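Local coordinates for periplasmic binding protein (Veillonella parvula, PDB 4LJS), which probably binds a metal-chelate type of ligand, such as a siderophore, haem or cobalamin, for uptake by an ABC transporter, at residues Asn281-Phe286 against Leu310-Tyr315; Gln180-Thr185 against Ala221-Asp226. All blocks are in the same frame, centred on the assembly; numbering follows the deposited sequence.

Contact 1. Residues Asn281-Phe286 against Leu310-Tyr315; sequences NKRVHF and LYPNLY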
ATOM      1  N   ASN A 281     -18.583  17.843  13.853  1.00 59.81           N
ATOM      2  CA  ASN A 281     -17.287  18.231  14.388  1.00 55.35           C
ATOM      3  C   ASN A 281     -16.194  18.280  13.333  1.00 55.40           C
ATOM      4  O   ASN A 281     -15.013  18.380  13.660  1.00 60.56           O
ATOM      5  CB  ASN A 281     -16.899  17.295  15.536  1.00 53.84           C
ATOM      6  CG  ASN A 281     -17.915  17.321  16.659  1.00 54.54           C
ATOM      7  OD1 ASN A 281     -18.443  18.376  17.002  1.00 63.21           O
ATOM      8  ND2 ASN A 281     -18.209  16.160  17.222  1.00 53.25           N
ATOM      9  N   LYS A 282     -16.605  18.209  12.070  1.00 58.29           N
ATOM     10  CA  LYS A 282     -15.700  18.370  10.938  1.00 52.77           C
ATOM     11  C   LYS A 282     -14.541  17.383  10.982  1.00 50.41           C
ATOM     12  O   LYS A 282     -13.392  17.741  10.742  1.00 47.86           O
ATOM     13  CB  LYS A 282     -15.196  19.816  10.857  1.00 57.65           C
ATOM     14  CG  LYS A 282     -16.329  20.834  10.735  1.00 66.76           C
ATOM     15  CD  LYS A 282     -15.855  22.252  11.019  1.00 77.22           C
ATOM     16  CE  LYS A 282     -15.282  22.916   9.779  1.00 84.63           C
ATOM     17  NZ  LYS A 282     -16.331  23.195   8.756  1.00 90.23           N
ATOM     18  N   ARG A 283     -14.859  16.132  11.290  1.00 50.75           N
ATOM     19  CA  ARG A 283     -13.851  15.084  11.333  1.00 46.47           C
ATOM     20  C   ARG A 283     -14.067  14.101  10.183  1.00 46.02           C
ATOM     21  O   ARG A 283     -14.399  12.933  10.376  1.00 48.15           O
ATOM     22  CB  ARG A 283     -13.845  14.407  12.708  1.00 44.60           C
ATOM     23  CG  ARG A 283     -13.552  15.398  13.842  1.00 45.79           C
ATOM     24  CD  ARG A 283     -13.495  14.731  15.208  1.00 48.97           C
ATOM     25  NE  ARG A 283     -12.481  13.677  15.270  1.00 47.07           N
ATOM     26  CZ  ARG A 283     -12.373  12.812  16.271  1.00 44.02           C
ATOM     27  NH1 ARG A 283     -13.213  12.880  17.295  1.00 38.10           N
ATOM     28  NH2 ARG A 283     -11.431  11.877  16.251  1.00 44.34           N
ATOM     29  N   VAL A 284     -13.895  14.615   8.972  1.00 47.89           N
ATOM     30  CA  VAL A 284     -14.016  13.823   7.763  1.00 41.19           C
ATOM     31  C   VAL A 284     -12.753  14.080   6.966  1.00 45.12           C
ATOM     32  O   VAL A 284     -12.497  15.208   6.538  1.00 53.89           O
ATOM     33  CB  VAL A 284     -15.251  14.238   6.945  1.00 49.00           C
ATOM     34  CG1 VAL A 284     -15.357  13.407   5.670  1.00 47.81           C
ATOM     35  CG2 VAL A 284     -16.525  14.119   7.794  1.00 47.92           C
ATOM     36  N   HIS A 285     -11.945  13.041   6.783  1.00 37.86           N
ATOM     37  CA  HIS A 285     -10.636  13.222   6.173  1.00 36.30           C
ATOM     38  C   HIS A 285     -10.401  12.281   5.002  1.00 40.33           C
ATOM     39  O   HIS A 285     -10.888  11.146   4.994  1.00 41.90           O
ATOM     40  CB  HIS A 285      -9.540  13.010   7.218  1.00 33.04           C
ATOM     41  CG  HIS A 285      -9.850  13.628   8.544  1.00 37.87           C
ATOM     42  ND1 HIS A 285      -9.622  14.960   8.817  1.00 38.20           N
ATOM     43  CD2 HIS A 285     -10.372  13.096   9.677  1.00 35.81           C
ATOM     44  CE1 HIS A 285      -9.990  15.221  10.058  1.00 43.93           C
ATOM     45  NE2 HIS A 285     -10.449  14.108  10.601  1.00 43.85           N
ATOM     46  N   PHE A 286      -9.638  12.764   4.025  1.00 39.62           N
ATOM     47  CA  PHE A 286      -9.235  11.955   2.883  1.00 43.82           C
ATOM     48  C   PHE A 286      -8.189  10.926   3.296  1.00 44.43           C
ATOM     49  O   PHE A 286      -7.298  11.219   4.091  1.00 42.65           O
ATOM     50  CB  PHE A 286      -8.658  12.850   1.782  1.00 38.09           C
ATOM     51  CG  PHE A 286      -9.700  13.570   0.974  1.00 43.96           C
ATOM     52  CD1 PHE A 286     -10.750  12.873   0.394  1.00 44.49           C
ATOM     53  CD2 PHE A 286      -9.628  14.946   0.791  1.00 45.31           C
ATOM     54  CE1 PHE A 286     -11.709  13.533  -0.366  1.00 49.76           C
ATOM     55  CE2 PHE A 286     -10.583  15.613   0.036  1.00 54.09           C
ATOM     56  CZ  PHE A 286     -11.629  14.905  -0.542  1.00 53.23           C
ATOM     57  N   LEU A 310      -7.858   9.971  14.262  1.00 32.44           N
ATOM     58  CA  LEU A 310      -8.488   9.300  15.397  1.00 30.61           C
ATOM     59  C   LEU A 310      -8.253  10.083  16.676  1.00 30.88           C
ATOM     60  O   LEU A 310      -9.151  10.212  17.506  1.00 40.83           O
ATOM     61  CB  LEU A 310      -7.949   7.875  15.565  1.00 35.10           C
ATOM     62  CG  LEU A 310      -8.390   6.826  14.547  1.00 38.85           C
ATOM     63  CD1 LEU A 310      -7.624   5.530  14.780  1.00 34.55           C
ATOM     64  CD2 LEU A 310      -9.899   6.603  14.629  1.00 36.37           C
ATOM     65  N   TYR A 311      -7.047  10.627  16.824  1.00 31.23           N
ATOM     66  CA  TYR A 311      -6.667  11.277  18.077  1.00 37.18           C
ATOM     67  C   TYR A 311      -6.176  12.725  17.932  1.00 41.67           C
ATOM     68  O   TYR A 311      -5.005  13.006  18.174  1.00 44.80           O
ATOM     69  CB  TYR A 311      -5.617  10.416  18.782  1.00 31.21           C
ATOM     70  CG  TYR A 311      -6.084   8.995  19.009  1.00 36.64           C
ATOM     71  CD1 TYR A 311      -6.978   8.692  20.029  1.00 32.65           C
ATOM     72  CD2 TYR A 311      -5.650   7.954  18.191  1.00 32.45           C
ATOM     73  CE1 TYR A 311      -7.408   7.398  20.241  1.00 39.88           C
ATOM     74  CE2 TYR A 311      -6.083   6.643  18.403  1.00 32.83           C
ATOM     75  CZ  TYR A 311      -6.960   6.375  19.430  1.00 37.13           C
ATOM     76  OH  TYR A 311      -7.404   5.086  19.654  1.00 40.25           O
ATOM     77  N   PRO A 312      -7.082  13.652  17.564  1.00 44.84           N
ATOM     78  CA  PRO A 312      -6.749  15.060  17.294  1.00 43.48           C
ATOM     79  C   PRO A 312      -6.100  15.766  18.483  1.00 45.98           C
ATOM     80  O   PRO A 312      -5.343  16.719  18.295  1.00 51.85           O
ATOM     81  CB  PRO A 312      -8.117  15.703  17.014  1.00 40.66           C
ATOM     82  CG  PRO A 312      -9.016  14.575  16.672  1.00 46.93           C
ATOM     83  CD  PRO A 312      -8.532  13.407  17.473  1.00 45.52           C
ATOM     84  N   ASN A 313      -6.395  15.314  19.694  1.00 40.70           N
ATOM     85  CA  ASN A 313      -5.794  15.925  20.874  1.00 48.25           C
ATOM     86  C   ASN A 313      -4.337  15.536  21.060  1.00 44.55           C
ATOM     87  O   ASN A 313      -3.543  16.316  21.581  1.00 47.32           O
ATOM     88  CB  ASN A 313      -6.599  15.603  22.132  1.00 56.45           C
ATOM     89  CG  ASN A 313      -7.909  16.353  22.185  1.00 69.64           C
ATOM     90  OD1 ASN A 313      -8.002  17.492  21.723  1.00 72.11           O
ATOM     91  ND2 ASN A 313      -8.934  15.717  22.741  1.00 76.52           N
ATOM     92  N   LEU A 314      -3.990  14.325  20.645  1.00 41.87           N
ATOM     93  CA  LEU A 314      -2.606  13.872  20.708  1.00 44.23           C
ATOM     94  C   LEU A 314      -1.794  14.501  19.577  1.00 44.72           C
ATOM     95  O   LEU A 314      -0.608  14.784  19.737  1.00 45.89           O
ATOM     96  CB  LEU A 314      -2.536  12.348  20.617  1.00 42.42           C
ATOM     97  CG  LEU A 314      -1.139  11.741  20.765  1.00 43.08           C
ATOM     98  CD1 LEU A 314      -0.537  12.139  22.098  1.00 41.27           C
ATOM     99  CD2 LEU A 314      -1.208  10.234  20.640  1.00 38.91           C
ATOM    100  N   TYR A 315      -2.441  14.716  18.435  1.00 37.27           N
ATOM    101  CA  TYR A 315      -1.773  15.296  17.273  1.00 44.44           C
ATOM    102  C   TYR A 315      -2.413  16.621  16.847  1.00 47.73           C
ATOM    103  O   TYR A 315      -3.107  16.677  15.825  1.00 45.04           O
ATOM    104  CB  TYR A 315      -1.791  14.295  16.119  1.00 42.73           C
ATOM    105  CG  TYR A 315      -1.107  12.998  16.463  1.00 41.35           C
ATOM    106  CD1 TYR A 315       0.277  12.921  16.510  1.00 40.98           C
ATOM    107  CD2 TYR A 315      -1.844  11.849  16.754  1.00 36.28           C
ATOM    108  CE1 TYR A 315       0.921  11.739  16.829  1.00 47.40           C
ATOM    109  CE2 TYR A 315      -1.206  10.655  17.077  1.00 40.21           C
ATOM    110  CZ  TYR A 315       0.179  10.611  17.114  1.00 43.71           C
ATOM    111  OH  TYR A 315       0.836   9.445  17.423  1.00 39.53           O
TER
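Arg283 and Leu310 bring the two backbones closest, with 8.9 Å between their CA atoms, so a long side chain has to span the gap. The turn before strand 284-288 supplies it: Lys282, at positive phi, closes helix 277-280 in a Schellman motif, and Arg283, just before the strand, makes a backbone hydrogen bond with Ile248 of strand 247-252. Its CG lies anti to the carbonyl carbon (chi1 -59°), and a bend at chi3 (58°) swings the guanidinium across Pro312, the two side chains meeting at about a right angle. Pro312 CG stands 3.4 Å above the guanidinium plane of Arg283, displaced toward the rim, and Pro312 CD comes to 3.5 Å from Arg283 NH2. Near that plane, at the edge of the group, Leu310 O is 3.1 Å from Arg283 NH2. The same NH2 is hydrogen-bonded to Gly309 O. The CB of Leu310 is directed away from 281-286, and its side chain touches Val247 and Ala225. With an alanine in place of Arg283, Gly309 O would probably lose this donor, and the packing of the guanidinium on Pro312 CG and CD would go with it. Only 107 Å² is buried in total. The chemistry is that of a cation set among the last carbonyls of helix 299-310, where its charge is likely to be favoured by the helix dipole, with a proline ring covering part of one guanidinium face.

Contact 2. Residues Gln180-Thr185 against Ala221-Asp226; sequences QSVAYT and ASLHAD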
ATOM      1  N   GLN A 180       6.565   1.619  16.170  1.00 34.92           N
ATOM      2  CA  GLN A 180       6.705   2.489  17.332  1.00 39.72           C
ATOM      3  C   GLN A 180       5.637   3.579  17.338  1.00 42.82           C
ATOM      4  O   GLN A 180       5.166   4.002  18.397  1.00 39.45           O
ATOM      5  CB  GLN A 180       8.095   3.122  17.367  1.00 40.40           C
ATOM      6  CG  GLN A 180       9.194   2.152  17.753  1.00 55.67           C
ATOM      7  CD  GLN A 180      10.566   2.794  17.798  1.00 68.45           C
ATOM      8  OE1 GLN A 180      10.739   3.958  17.431  1.00 75.10           O
ATOM      9  NE2 GLN A 180      11.553   2.033  18.249  1.00 69.43           N
ATOM     10  N   SER A 181       5.270   4.029  16.143  1.00 34.99           N
ATOM     11  CA  SER A 181       4.274   5.071  15.987  1.00 33.36           C
ATOM     12  C   SER A 181       2.890   4.585  16.432  1.00 38.18           C
ATOM     13  O   SER A 181       2.198   5.267  17.196  1.00 37.67           O
ATOM     14  CB  SER A 181       4.243   5.534  14.530  1.00 33.46           C
ATOM     15  OG  SER A 181       3.288   6.554  14.356  1.00 46.24           O
ATOM     16  N   VAL A 182       2.495   3.410  15.947  1.00 31.81           N
ATOM     17  CA  VAL A 182       1.239   2.788  16.348  1.00 29.93           C
ATOM     18  C   VAL A 182       1.189   2.594  17.871  1.00 37.33           C
ATOM     19  O   VAL A 182       0.205   2.950  18.517  1.00 33.41           O
ATOM     20  CB  VAL A 182       1.028   1.419  15.652  1.00 31.91           C
ATOM     21  CG1 VAL A 182      -0.125   0.660  16.291  1.00 28.14           C
ATOM     22  CG2 VAL A 182       0.786   1.593  14.128  1.00 25.26           C
ATOM     23  N   ALA A 183       2.262   2.047  18.437  1.00 27.85           N
ATOM     24  CA  ALA A 183       2.299   1.709  19.852  1.00 35.45           C
ATOM     25  C   ALA A 183       2.302   2.960  20.720  1.00 38.59           C
ATOM     26  O   ALA A 183       1.711   2.978  21.795  1.00 32.62           O
ATOM     27  CB  ALA A 183       3.507   0.849  20.170  1.00 30.31           C
ATOM     28  N   TYR A 184       2.981   3.998  20.247  1.00 38.28           N
ATOM     29  CA  TYR A 184       2.994   5.270  20.951  1.00 41.39           C
ATOM     30  C   TYR A 184       1.575   5.825  21.057  1.00 37.84           C
ATOM     31  O   TYR A 184       1.123   6.185  22.144  1.00 35.64           O
ATOM     32  CB  TYR A 184       3.900   6.263  20.225  1.00 41.06           C
ATOM     33  CG  TYR A 184       3.738   7.690  20.687  1.00 36.65           C
ATOM     34  CD1 TYR A 184       4.376   8.145  21.831  1.00 38.26           C
ATOM     35  CD2 TYR A 184       2.944   8.585  19.970  1.00 35.42           C
ATOM     36  CE1 TYR A 184       4.231   9.454  22.250  1.00 42.87           C
ATOM     37  CE2 TYR A 184       2.790   9.887  20.380  1.00 37.69           C
ATOM     38  CZ  TYR A 184       3.435  10.319  21.518  1.00 40.50           C
ATOM     39  OH  TYR A 184       3.281  11.618  21.922  1.00 46.24           O
ATOM     40  N   THR A 185       0.887   5.880  19.917  1.00 34.72           N
ATOM     41  CA  THR A 185      -0.484   6.375  19.837  1.00 35.80           C
ATOM     42  C   THR A 185      -1.424   5.654  20.805  1.00 35.10           C
ATOM     43  O   THR A 185      -2.134   6.291  21.589  1.00 33.90           O
ATOM     44  CB  THR A 185      -1.034   6.254  18.391  1.00 35.98           C
ATOM     45  OG1 THR A 185      -0.299   7.123  17.527  1.00 34.64           O
ATOM     46  CG2 THR A 185      -2.495   6.654  18.331  1.00 34.09           C
ATOM     47  N   ALA A 221      -8.164  -0.784  13.887  1.00 36.78           N
ATOM     48  CA  ALA A 221      -8.096  -1.705  15.030  1.00 36.69           C
ATOM     49  C   ALA A 221      -6.729  -1.674  15.722  1.00 38.23           C
ATOM     50  O   ALA A 221      -6.650  -1.625  16.949  1.00 37.71           O
ATOM     51  CB  ALA A 221      -8.441  -3.131  14.597  1.00 32.72           C
ATOM     52  N   SER A 222      -5.655  -1.706  14.939  1.00 29.91           N
ATOM     53  CA  SER A 222      -4.308  -1.596  15.501  1.00 36.38           C
ATOM     54  C   SER A 222      -4.169  -0.348  16.372  1.00 38.23           C
ATOM     55  O   SER A 222      -3.534  -0.377  17.426  1.00 37.45           O
ATOM     56  CB  SER A 222      -3.250  -1.583  14.394  1.00 24.55           C
ATOM     57  OG  SER A 222      -3.293  -2.802  13.670  1.00 36.32           O
ATOM     58  N   LEU A 223      -4.787   0.742  15.930  1.00 31.20           N
ATOM     59  CA  LEU A 223      -4.726   2.003  16.657  1.00 33.69           C
ATOM     60  C   LEU A 223      -5.785   2.101  17.763  1.00 36.47           C
ATOM     61  O   LEU A 223      -6.060   3.184  18.284  1.00 38.58           O
ATOM     62  CB  LEU A 223      -4.809   3.178  15.682  1.00 28.27           C
ATOM     63  CG  LEU A 223      -3.535   3.347  14.837  1.00 30.18           C
ATOM     64  CD1 LEU A 223      -3.772   4.191  13.585  1.00 22.63           C
ATOM     65  CD2 LEU A 223      -2.440   3.967  15.686  1.00 29.19           C
ATOM     66  N   HIS A 224      -6.360   0.953  18.115  1.00 30.86           N
ATOM     67  CA  HIS A 224      -7.305   0.834  19.227  1.00 33.72           C
ATOM     68  C   HIS A 224      -8.620   1.583  19.007  1.00 41.30           C
ATOM     69  O   HIS A 224      -9.319   1.919  19.966  1.00 36.17           O
ATOM     70  CB  HIS A 224      -6.667   1.272  20.547  1.00 29.85           C
ATOM     71  CG  HIS A 224      -7.033   0.395  21.699  1.00 35.79           C
ATOM     72  ND1 HIS A 224      -6.595  -0.907  21.806  1.00 32.15           N
ATOM     73  CD2 HIS A 224      -7.824   0.620  22.776  1.00 37.31           C
ATOM     74  CE1 HIS A 224      -7.097  -1.446  22.905  1.00 44.27           C
ATOM     75  NE2 HIS A 224      -7.837  -0.539  23.515  1.00 39.39           N
ATOM     76  N   ALA A 225      -8.953   1.847  17.748  1.00 39.44           N
ATOM     77  CA  ALA A 225     -10.224   2.490  17.443  1.00 44.37           C
ATOM     78  C   ALA A 225     -11.353   1.468  17.422  1.00 44.06           C
ATOM     79  O   ALA A 225     -11.126   0.267  17.270  1.00 48.98           O
ATOM     80  CB  ALA A 225     -10.154   3.220  16.109  1.00 38.36           C
ATOM     81  N   ASP A 226     -12.572   1.958  17.574  1.00 41.30           N
ATOM     82  CA  ASP A 226     -13.754   1.127  17.426  1.00 49.36           C
ATOM     83  C   ASP A 226     -14.212   1.226  15.970  1.00 47.59           C
ATOM     84  O   ASP A 226     -14.918   2.162  15.594  1.00 50.74           O
ATOM     85  CB  ASP A 226     -14.848   1.599  18.393  1.00 53.40           C
ATOM     86  CG  ASP A 226     -16.061   0.688  18.401  1.00 67.21           C
ATOM     87  OD1 ASP A 226     -15.961  -0.452  17.902  1.00 72.44           O
ATOM     88  OD2 ASP A 226     -17.117   1.113  18.919  1.00 72.96           O
TER
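Leu223 pushes one methyl, CD2, against helix 168-188 between Val182 and Thr185, residues one turn apart on the same helical face. Its side chain crosses that of Val182 at about a right angle and meets that of Thr185 at a slant. Against Thr185 the methyl lies 3.8 Å from CG2, and it is equally near CB, so the apolar branch of the threonine does the touching. A chi1 of -66° puts Thr185 OG1 beside the backbone N and leaves CG2 anti to it, turned to the leucine; OG1 is hydrogen-bonded to Tyr315 OH. At Val182 the same leucine methyl comes slightly nearer the backbone than the branch: CD2 is 3.9 Å from Val182 CA and 4.1 Å from Val182 CG1. Val182 CG1 also reaches over the end of helix 215-222, 3.7 Å from Ser222 O and 4.3 Å from Ser222 CB. This close passage, with 6.0 Å between the CA atoms of Val182 and Leu223, is set where the second helix stops in a Schellman motif with His224 at positive phi. Met151 touches both Val182 and Ser222, and Val306 and Leu310 of helix 299-310 pack on Leu223. No hydrogen bond crosses between the segments: 175 Å² of surface is buried by apolar contacts, one of them a methyl against a backbone carbonyl, so the fit of helix end to helix side rests on shape and dispersion rather than on polar pairing.

The centres of contact 1 and contact 2 lie 14 Å apart, yet the tyrosines of 310-315, which do not touch 281-286, reach directly into contact 2. Tyr315 OH is 2.6 Å from Thr185 OG1 and Tyr311 OH is 2.7 Å from Leu223 O, both probable hydrogen bonds; Tyr311 CD2 also packs 3.4 Å from Thr185 CG2. The turn after helix 299-310 thus reaches from the start of strand 284-288 to helix 168-188, probably the long helix that links the two lobes, as in this family. Both contacts lie well off the chain's centre, their own centres about 22 and 18 Å from it, and their geometry is structural packing that points to no ligand site.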